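Protein E (Haemophilus influenzae, PDB 3ZH5) acts as a multifunctional surface adhesin that binds host epithelial cells, vitronectin, laminin and plasminogen, which aids serum resistance and immune evasion. Local coordinates at residues Q40-D45 with Q121-N126. Sequence-based numbering, arbitrary orientation.
Sequences QIVHFD and QIICAN. With EDO (1,2-ethanediol), chain C.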
loop_
_atom_site.group_PDB
_atom_site.type_symbol
_atom_site.label_atom_id
_atom_site.label_comp_id
_atom_site.label_asym_id
_atom_site.label_seq_id
_atom_site.Cartn_x
_atom_site.Cartn_y
_atom_site.Cartn_z
ATOM N N GLN A 40 0.324 -17.223 8.922
ATOM C CA GLN A 40 -0.888 -16.407 8.760
ATOM C C GLN A 40 -0.535 -14.921 8.695
ATOM O O GLN A 40 -1.374 -14.076 8.367
ATOM C CB GLN A 40 -1.875 -16.691 9.909
ATOM C CG GLN A 40 -2.711 -17.982 9.728
ATOM C CD GLN A 40 -3.748 -17.854 8.597
ATOM O OE1 GLN A 40 -3.388 -17.611 7.445
ATOM N NE2 GLN A 40 -5.038 -17.981 8.938
ATOM N N ILE A 41 0.732 -14.597 8.976
ATOM C CA ILE A 41 1.144 -13.214 9.038
ATOM C C ILE A 41 1.832 -12.844 7.731
ATOM O O ILE A 41 2.744 -13.531 7.298
ATOM C CB ILE A 41 2.049 -12.962 10.283
ATOM C CG1 ILE A 41 1.189 -13.017 11.547
ATOM C CG2 ILE A 41 2.683 -11.577 10.216
ATOM C CD1 ILE A 41 1.947 -12.713 12.814
ATOM N N VAL A 42 1.345 -11.811 7.032
ATOM C CA VAL A 42 1.933 -11.470 5.748
ATOM C C VAL A 42 2.308 -10.035 5.695
ATOM O O VAL A 42 1.487 -9.178 5.996
ATOM C CB VAL A 42 0.940 -11.759 4.559
ATOM C CG1 VAL A 42 1.621 -11.536 3.229
ATOM C CG2 VAL A 42 0.392 -13.172 4.648
ATOM N N HIS A 43 3.520 -9.770 5.220
ATOM C CA HIS A 43 4.015 -8.407 5.029
ATOM C C HIS A 43 3.898 -8.015 3.561
ATOM O O HIS A 43 4.192 -8.824 2.651
ATOM C CB HIS A 43 5.494 -8.237 5.426
ATOM C CG HIS A 43 5.830 -8.530 6.864
ATOM N ND1 HIS A 43 6.823 -7.862 7.525
ATOM C CD2 HIS A 43 5.347 -9.443 7.738
ATOM C CE1 HIS A 43 6.917 -8.313 8.767
ATOM N NE2 HIS A 43 6.015 -9.262 8.922
ATOM N N PHE A 44 3.489 -6.777 3.301
ATOM C CA PHE A 44 3.375 -6.291 1.917
ATOM C C PHE A 44 3.416 -4.793 1.795
ATOM O O PHE A 44 3.080 -4.108 2.749
ATOM C CB PHE A 44 2.090 -6.811 1.263
ATOM C CG PHE A 44 0.819 -6.232 1.820
ATOM C CD1 PHE A 44 0.194 -6.799 2.910
ATOM C CD2 PHE A 44 0.199 -5.175 1.190
ATOM C CE1 PHE A 44 -1.006 -6.282 3.388
ATOM C CE2 PHE A 44 -0.997 -4.653 1.675
ATOM C CZ PHE A 44 -1.585 -5.216 2.781
ATOM N N ASP A 45 3.805 -4.266 0.630
ATOM C CA ASP A 45 3.616 -2.835 0.341
ATOM C C ASP A 45 2.280 -2.529 -0.327
ATOM O O ASP A 45 1.893 -3.161 -1.283
ATOM C CB ASP A 45 4.713 -2.277 -0.551
ATOM C CG ASP A 45 6.073 -2.252 0.120
ATOM O OD1 ASP A 45 6.152 -2.372 1.375
ATOM O OD2 ASP A 45 7.068 -2.068 -0.615
ATOM N N GLN A 121 -8.706 -9.928 1.896
ATOM C CA GLN A 121 -9.372 -11.085 1.280
ATOM C C GLN A 121 -8.516 -11.662 0.183
ATOM O O GLN A 121 -8.398 -12.891 0.047
ATOM C CB GLN A 121 -10.737 -10.678 0.680
ATOM C CG GLN A 121 -11.643 -10.087 1.716
ATOM C CD GLN A 121 -12.766 -11.024 2.114
ATOM O OE1 GLN A 121 -13.880 -10.948 1.567
ATOM N NE2 GLN A 121 -12.492 -11.902 3.085
ATOM N N ILE A 122 -7.918 -10.797 -0.626
ATOM C CA ILE A 122 -7.112 -11.283 -1.737
ATOM C C ILE A 122 -5.825 -11.898 -1.232
ATOM O O ILE A 122 -5.434 -12.983 -1.666
ATOM C CB ILE A 122 -6.755 -10.167 -2.669
ATOM C CG1 ILE A 122 -8.065 -9.659 -3.339
ATOM C CG2 ILE A 122 -5.791 -10.629 -3.775
ATOM C CD1 ILE A 122 -7.918 -8.450 -4.257
ATOM N N ILE A 123 -5.156 -11.198 -0.317
ATOM C CA ILE A 123 -3.862 -11.703 0.142
ATOM C C ILE A 123 -4.044 -13.019 0.866
ATOM O O ILE A 123 -3.323 -14.000 0.595
ATOM C CB ILE A 123 -3.113 -10.711 1.025
ATOM C CG1 ILE A 123 -2.470 -9.651 0.160
ATOM C CG2 ILE A 123 -1.946 -11.427 1.805
ATOM C CD1 ILE A 123 -2.140 -8.424 0.954
ATOM N N CYS A 124 -5.021 -13.067 1.757
ATOM C CA CYS A 124 -5.208 -14.252 2.571
ATOM C C CYS A 124 -5.643 -15.444 1.739
ATOM O O CYS A 124 -5.181 -16.548 1.971
ATOM C CB CYS A 124 -6.177 -13.973 3.709
ATOM S SG CYS A 124 -5.479 -12.683 4.821
ATOM N N ALA A 125 -6.528 -15.211 0.767
ATOM C CA ALA A 125 -6.923 -16.271 -0.144
ATOM C C ALA A 125 -5.750 -16.873 -0.901
ATOM O O ALA A 125 -5.774 -18.072 -1.200
ATOM C CB ALA A 125 -7.947 -15.756 -1.139
ATOM N N ASN A 126 -4.770 -16.059 -1.289
ATOM C CA ASN A 126 -3.716 -16.580 -2.156
ATOM C C ASN A 126 -2.392 -16.945 -1.441
ATOM O O ASN A 126 -1.631 -17.738 -1.978
ATOM C CB ASN A 126 -3.436 -15.630 -3.304
ATOM C CG ASN A 126 -4.621 -15.571 -4.304
ATOM O OD1 ASN A 126 -4.648 -16.260 -5.319
ATOM N ND2 ASN A 126 -5.622 -14.755 -3.966
HETATM C C1 EDO C . 5.131 -9.548 12.934
HETATM O O1 EDO C . 4.276 -9.680 14.085
HETATM C C2 EDO C . 5.583 -10.924 12.441
HETATM O O2 EDO C . 5.886 -10.917 11.026
#
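Helix 115-128 packs on one face of the antiparallel sheet here, and Ile-123 carries the contact by fitting over Val-42 and Phe-44 of strand 41-50. Its two branches divide the work. Ile-123 CD1 sits over the centre of the Phe-44 ring in a CH-pi contact, 3.5 Å from the centroid. Ile-123 CG2, anti to the backbone N, lies 3.8 Å from Val-42 CG1. Phe-44 CG lies between its own backbone N and carbonyl carbon, a rotation (chi1 69°) that presents a ring face to Ile-123 CD1. No hydrogen bond joins the two segments. This is a buried, apolar helix-on-sheet layer, and the adjacent strand 25-34 extends it: Ile-32 touches Val-42 and Phe-44, and Ile-27 touches Ile-123. The disulfide between Cys-124 and Cys-75 ties the same helix to the residue just after strand 64-74. The strand alternates, so His-43 points to the other face of the sheet. There His-43 NE2 donates to O2 of a 1,2-ethanediol, probably from the crystallisation liquor, at 2.7 Å, while ND1 bonds Tyr-70. On the helix, Asn-126 ND2 donates almost straight (173°) to Ile-122 O, in the carbonyl plane. The same oxygen also accepts from Asn-126 N.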